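Local coordinates for cyclic nucleotide-gated potassium channel mll3241 (Mesorhizobium loti, PDB 4MUV), which forms a homotetrameric, cyclic nucleotide-regulated potassium channel opened by cAMP, here represented by its cytoplasmic nucleotide-binding domain with cGMP bound, at residues L38-I52 with R94-S108. The protein carries 3 engineered substitutions. Numbering follows the deposited sequence. Where two conformers were deposited one is given.
With PCG (cyclic guanosine monophosphate), chain C.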
loop_
_atom_site.group_PDB
_atom_site.type_symbol
_atom_site.label_atom_id
_atom_site.label_comp_id
_atom_site.label_asym_id
_atom_site.label_seq_id
_atom_site.Cartn_x
_atom_site.Cartn_y
_atom_site.Cartn_z
ATOM N N LEU A 38 6.539 -6.558 5.758
ATOM C CA LEU A 38 6.282 -5.147 5.542
ATOM C C LEU A 38 7.491 -4.336 5.947
ATOM O O LEU A 38 8.285 -4.774 6.773
ATOM C CB LEU A 38 5.091 -4.668 6.364
ATOM C CG LEU A 38 3.726 -5.182 5.938
ATOM C CD1 LEU A 38 2.677 -4.860 6.992
ATOM C CD2 LEU A 38 3.331 -4.604 4.609
ATOM N N ARG A 39 7.613 -3.141 5.388
ATOM C CA ARG A 39 8.653 -2.212 5.786
ATOM C C ARG A 39 8.012 -0.863 6.065
ATOM O O ARG A 39 7.392 -0.284 5.200
ATOM C CB ARG A 39 9.733 -2.120 4.706
ATOM C CG ARG A 39 10.414 -3.453 4.381
ATOM C CD ARG A 39 11.416 -3.309 3.249
ATOM N NE ARG A 39 11.947 -4.595 2.820
ATOM C CZ ARG A 39 12.839 -4.725 1.840
ATOM N NH1 ARG A 39 13.296 -3.644 1.203
ATOM N NH2 ARG A 39 13.280 -5.929 1.500
ATOM N N ALA A 40 8.158 -0.343 7.283
ATOM C CA ALA A 40 7.568 0.947 7.600
ATOM C C ALA A 40 8.457 2.068 7.081
ATOM O O ALA A 40 9.676 2.028 7.225
ATOM C CB ALA A 40 7.320 1.087 9.102
ATOM N N ARG A 41 7.818 3.070 6.490
ATOM C CA ARG A 41 8.489 4.205 5.883
ATOM C C ARG A 41 7.730 5.475 6.190
ATOM O O ARG A 41 6.529 5.501 6.073
ATOM C CB ARG A 41 8.501 4.046 4.356
ATOM C CG ARG A 41 9.175 2.771 3.857
ATOM C CD ARG A 41 10.656 2.921 4.092
ATOM N NE ARG A 41 11.503 1.801 3.652
ATOM C CZ ARG A 41 12.034 0.869 4.447
ATOM N NH1 ARG A 41 11.756 0.825 5.743
ATOM N NH2 ARG A 41 12.885 -0.030 3.933
ATOM N N THR A 42 8.442 6.540 6.524
ATOM C CA THR A 42 7.850 7.857 6.623
ATOM C C THR A 42 8.328 8.716 5.458
ATOM O O THR A 42 9.516 8.727 5.113
ATOM C CB THR A 42 8.166 8.501 7.977
ATOM O OG1 THR A 42 7.585 7.715 9.020
ATOM C CG2 THR A 42 7.597 9.903 8.079
ATOM N N VAL A 43 7.385 9.402 4.828
ATOM C CA VAL A 43 7.638 10.231 3.649
ATOM C C VAL A 43 7.280 11.685 3.952
ATOM O O VAL A 43 6.193 11.948 4.446
ATOM C CB VAL A 43 6.821 9.706 2.430
ATOM C CG1 VAL A 43 7.066 10.561 1.198
ATOM C CG2 VAL A 43 7.180 8.268 2.140
ATOM N N PRO A 44 8.208 12.623 3.695
ATOM C CA PRO A 44 7.924 14.034 3.993
ATOM C C PRO A 44 6.849 14.595 3.070
ATOM O O PRO A 44 6.702 14.191 1.916
ATOM C CB PRO A 44 9.262 14.744 3.748
ATOM C CG PRO A 44 10.009 13.862 2.844
ATOM C CD PRO A 44 9.542 12.448 3.098
ATOM N N ALA A 45 6.127 15.560 3.609
ATOM C CA ALA A 45 5.100 16.250 2.879
ATOM C C ALA A 45 5.598 16.705 1.517
ATOM O O ALA A 45 6.679 17.262 1.389
ATOM C CB ALA A 45 4.616 17.437 3.698
ATOM N N GLY A 46 4.789 16.444 0.502
ATOM C CA GLY A 46 5.042 16.881 -0.861
ATOM C C GLY A 46 5.801 15.887 -1.726
ATOM O O GLY A 46 5.737 15.976 -2.960
ATOM N N ALA A 47 6.475 14.910 -1.114
ATOM C CA ALA A 47 7.347 14.014 -1.862
ATOM C C ALA A 47 6.527 12.997 -2.656
ATOM O O ALA A 47 5.514 12.473 -2.188
ATOM C CB ALA A 47 8.313 13.304 -0.922
ATOM N N VAL A 48 7.006 12.683 -3.851
ATOM C CA VAL A 48 6.372 11.688 -4.703
ATOM C C VAL A 48 6.725 10.296 -4.211
ATOM O O VAL A 48 7.877 9.991 -3.933
ATOM C CB VAL A 48 6.786 11.888 -6.180
ATOM C CG1 VAL A 48 6.328 10.740 -7.037
ATOM C CG2 VAL A 48 6.179 13.175 -6.701
ATOM N N ILE A 49 5.700 9.470 -4.082
ATOM C CA ILE A 49 5.826 8.091 -3.628
ATOM C C ILE A 49 5.805 7.128 -4.830
ATOM O O ILE A 49 6.630 6.208 -4.908
ATOM C CB ILE A 49 4.729 7.754 -2.613
ATOM C CG1 ILE A 49 4.843 8.694 -1.395
ATOM C CG2 ILE A 49 4.833 6.311 -2.225
ATOM C CD1 ILE A 49 3.612 8.787 -0.598
ATOM N N CYS A 50 4.841 7.322 -5.737
ATOM C CA CYS A 50 4.960 6.652 -7.007
ATOM C C CYS A 50 4.485 7.583 -8.093
ATOM O O CYS A 50 3.751 8.531 -7.873
ATOM C CB CYS A 50 4.213 5.337 -7.010
ATOM S SG CYS A 50 2.476 5.546 -6.718
ATOM N N ARG A 51 5.048 7.362 -9.268
ATOM C CA ARG A 51 4.877 8.260 -10.392
ATOM C C ARG A 51 4.186 7.563 -11.555
ATOM O O ARG A 51 4.550 6.465 -11.934
ATOM C CB ARG A 51 6.216 8.807 -10.849
ATOM C CG ARG A 51 6.012 9.961 -11.811
ATOM C CD ARG A 51 7.269 10.638 -12.157
ATOM N NE ARG A 51 7.964 11.255 -11.031
ATOM C CZ ARG A 51 7.683 12.445 -10.502
ATOM N NH1 ARG A 51 6.649 13.172 -10.923
ATOM N NH2 ARG A 51 8.439 12.899 -9.514
ATOM N N ILE A 52 3.200 8.237 -12.116
ATOM C CA ILE A 52 2.489 7.730 -13.280
ATOM C C ILE A 52 3.469 7.266 -14.347
ATOM O O ILE A 52 4.448 7.940 -14.643
ATOM C CB ILE A 52 1.495 8.790 -13.846
ATOM C CG1 ILE A 52 0.578 8.161 -14.894
ATOM C CG2 ILE A 52 2.208 10.065 -14.374
ATOM C CD1 ILE A 52 -0.530 9.078 -15.318
ATOM N N ARG A 94 2.374 2.287 -13.165
ATOM C CA ARG A 94 1.577 3.091 -12.263
ATOM C C ARG A 94 0.592 3.939 -13.053
ATOM O O ARG A 94 0.935 4.531 -14.089
ATOM C CB ARG A 94 2.456 4.032 -11.448
ATOM C CG ARG A 94 3.461 3.411 -10.503
ATOM C CD ARG A 94 2.794 2.553 -9.463
ATOM N NE ARG A 94 3.763 2.097 -8.480
ATOM C CZ ARG A 94 3.526 1.167 -7.574
ATOM N NH1 ARG A 94 2.354 0.556 -7.527
ATOM N NH2 ARG A 94 4.480 0.846 -6.697
ATOM N N SER A 95 -0.624 4.036 -12.544
ATOM C CA SER A 95 -1.700 4.724 -13.237
ATOM C C SER A 95 -1.955 6.139 -12.747
ATOM O O SER A 95 -2.776 6.843 -13.332
ATOM C CB SER A 95 -3.008 3.924 -13.160
ATOM O OG SER A 95 -3.502 3.874 -11.824
ATOM N N ALA A 96 -1.249 6.549 -11.695
ATOM C CA ALA A 96 -1.398 7.887 -11.140
ATOM C C ALA A 96 -0.185 8.158 -10.269
ATOM O O ALA A 96 0.425 7.239 -9.734
ATOM C CB ALA A 96 -2.670 7.984 -10.312
ATOM N N THR A 97 0.127 9.442 -10.120
ATOM C CA THR A 97 1.155 9.893 -9.201
ATOM C C THR A 97 0.540 10.110 -7.814
ATOM O O THR A 97 -0.477 10.801 -7.668
ATOM C CB THR A 97 1.812 11.161 -9.730
ATOM O OG1 THR A 97 2.440 10.830 -10.975
ATOM C CG2 THR A 97 2.855 11.716 -8.742
ATOM N N VAL A 98 1.156 9.496 -6.821
ATOM C CA VAL A 98 0.740 9.616 -5.436
ATOM C C VAL A 98 1.892 10.258 -4.684
ATOM O O VAL A 98 3.027 9.821 -4.794
ATOM C CB VAL A 98 0.403 8.231 -4.835
ATOM C CG1 VAL A 98 -0.070 8.368 -3.390
ATOM C CG2 VAL A 98 -0.610 7.500 -5.693
ATOM N N SER A 99 1.569 11.275 -3.898
ATOM C CA SER A 99 2.520 12.086 -3.156
ATOM C C SER A 99 2.078 12.175 -1.693
ATOM O O SER A 99 0.882 12.079 -1.396
ATOM C CB SER A 99 2.540 13.508 -3.729
ATOM O OG SER A 99 2.790 13.546 -5.120
ATOM N N ALA A 100 3.015 12.390 -0.790
ATOM C CA ALA A 100 2.640 12.682 0.580
ATOM C C ALA A 100 1.913 14.028 0.611
ATOM O O ALA A 100 2.372 15.008 0.029
ATOM C CB ALA A 100 3.865 12.737 1.463
ATOM N N ALA A 101 0.769 14.084 1.289
ATOM C CA ALA A 101 0.055 15.340 1.476
ATOM C C ALA A 101 0.634 16.031 2.725
ATOM O O ALA A 101 1.348 17.015 2.627
ATOM C CB ALA A 101 -1.431 15.068 1.607
ATOM N N THR A 102 0.342 15.474 3.891
ATOM C CA THR A 102 1.078 15.768 5.091
ATOM C C THR A 102 2.222 14.762 5.146
ATOM O O THR A 102 2.301 13.844 4.328
ATOM C CB THR A 102 0.174 15.608 6.327
ATOM O OG1 THR A 102 -0.329 14.269 6.403
ATOM C CG2 THR A 102 -0.983 16.596 6.293
ATOM N N THR A 103 3.107 14.907 6.119
ATOM C CA THR A 103 4.058 13.854 6.418
ATOM C C THR A 103 3.261 12.582 6.623
ATOM O O THR A 103 2.253 12.602 7.294
ATOM C CB THR A 103 4.806 14.157 7.711
ATOM O OG1 THR A 103 5.198 15.525 7.718
ATOM C CG2 THR A 103 6.005 13.239 7.826
ATOM N N VAL A 104 3.697 11.468 6.041
ATOM C CA VAL A 104 2.893 10.255 6.062
ATOM C C VAL A 104 3.727 9.029 6.445
ATOM O O VAL A 104 4.880 8.912 6.050
ATOM C CB VAL A 104 2.199 10.066 4.688
ATOM C CG1 VAL A 104 3.226 9.833 3.555
ATOM C CG2 VAL A 104 1.158 8.963 4.744
ATOM N N SER A 105 3.159 8.137 7.258
ATOM C CA SER A 105 3.743 6.826 7.541
ATOM C C SER A 105 2.998 5.792 6.757
ATOM O O SER A 105 1.754 5.759 6.737
ATOM C CB SER A 105 3.709 6.429 9.029
ATOM O OG SER A 105 4.534 7.305 9.738
ATOM N N LEU A 106 3.788 4.939 6.123
ATOM C CA LEU A 106 3.320 3.883 5.250
ATOM C C LEU A 106 3.907 2.561 5.692
ATOM O O LEU A 106 5.022 2.509 6.186
ATOM C CB LEU A 106 3.827 4.139 3.824
ATOM C CG LEU A 106 3.554 5.480 3.193
ATOM C CD1 LEU A 106 4.263 5.634 1.858
ATOM C CD2 LEU A 106 2.071 5.683 3.021
ATOM N N LEU A 107 3.167 1.490 5.461
ATOM C CA LEU A 107 3.709 0.133 5.480
ATOM C C LEU A 107 3.804 -0.325 4.022
ATOM O O LEU A 107 2.796 -0.428 3.327
ATOM C CB LEU A 107 2.833 -0.810 6.313
ATOM C CG LEU A 107 2.757 -0.467 7.800
ATOM C CD1 LEU A 107 1.676 -1.272 8.476
ATOM C CD2 LEU A 107 4.086 -0.740 8.472
ATOM N N SER A 108 5.033 -0.581 3.575
ATOM C CA SER A 108 5.326 -1.000 2.205
ATOM C C SER A 108 5.334 -2.508 2.089
ATOM O O SER A 108 5.977 -3.171 2.899
ATOM C CB SER A 108 6.699 -0.453 1.789
ATOM O OG SER A 108 7.047 -0.834 0.472
HETATM P PA PCG C . -1.074 2.173 -9.078
HETATM O O1A PCG C . -0.154 0.988 -8.867
HETATM O O2A PCG C . -1.596 2.373 -10.456
HETATM O "O5'" PCG C . -0.326 3.452 -8.638
HETATM C "C5'" PCG C . -1.020 4.591 -8.392
HETATM C "C4'" PCG C . -2.119 4.267 -7.363
HETATM O "O4'" PCG C . -2.995 5.358 -6.894
HETATM C "C3'" PCG C . -2.961 3.304 -7.873
HETATM O "O3'" PCG C . -2.291 2.019 -8.068
HETATM C "C2'" PCG C . -4.116 3.287 -6.792
HETATM O "O2'" PCG C . -3.795 2.330 -5.782
HETATM C "C1'" PCG C . -4.144 4.595 -6.277
HETATM N N9 PCG C . -5.341 5.351 -6.490
HETATM C C8 PCG C . -6.204 5.829 -5.533
HETATM N N7 PCG C . -7.280 6.398 -6.082
HETATM C C5 PCG C . -7.095 6.283 -7.439
HETATM C C6 PCG C . -7.908 6.699 -8.548
HETATM O O6 PCG C . -9.010 7.294 -8.466
HETATM N N1 PCG C . -7.380 6.400 -9.781
HETATM C C2 PCG C . -6.194 5.709 -9.973
HETATM N N2 PCG C . -5.784 5.454 -11.229
HETATM N N3 PCG C . -5.390 5.296 -8.942
HETATM C C4 PCG C . -5.915 5.617 -7.672
HETATM O O HOH W 1 3.640 12.967 -12.104
#
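Cys50 and Arg94 touch beside the bound cGMP: CB of Cys50 lies 3.6 Å from NE of Arg94, obliquely to the guanidinium. The Arg94 chain bends about CB-CG (chi2 -60°), bringing NH1 edge-on and in plane to phosphate oxygen O1A at 2.9 Å, while NH2 is held by the carbonyl of Arg58. Ser95 grips the other oxygen, O2A, with backbone N and OG, and OG also accepts from guanine N2 at 2.8 Å in a nearly straight bond (170°), thus tying base to phosphate. Val98 CG2 rests 3.4 Å from ribose O4', and the same methyl also lies against Cys50 SG in one of its two conformers. Behind this pocket wall runs a classic beta bulge: the amides of Ile49 and Cys50 both donate to the carbonyl of Val98. Thr97 OG1 takes the Ile52 amide at 2.9 Å, head-on (179°), and meets a water as well. The type II turn from Pro44 to Ala47 and the bend at 101-103 carry both segments between the two sheets of the cyclic nucleotide-binding beta-roll; they pair antiparallel in each, 48-50 with 97-100 and 39-43 with 104-108. Ile49 CD1 points inward and meets Leu106 CD1 tip to tip at 4.0 Å, with Val43 CG2 also against Leu106 CD1 and Phe60 and Phe83 around. On the other face, Thr42 OG1 donates to Ser105 OG, whose stronger partner is Glu64.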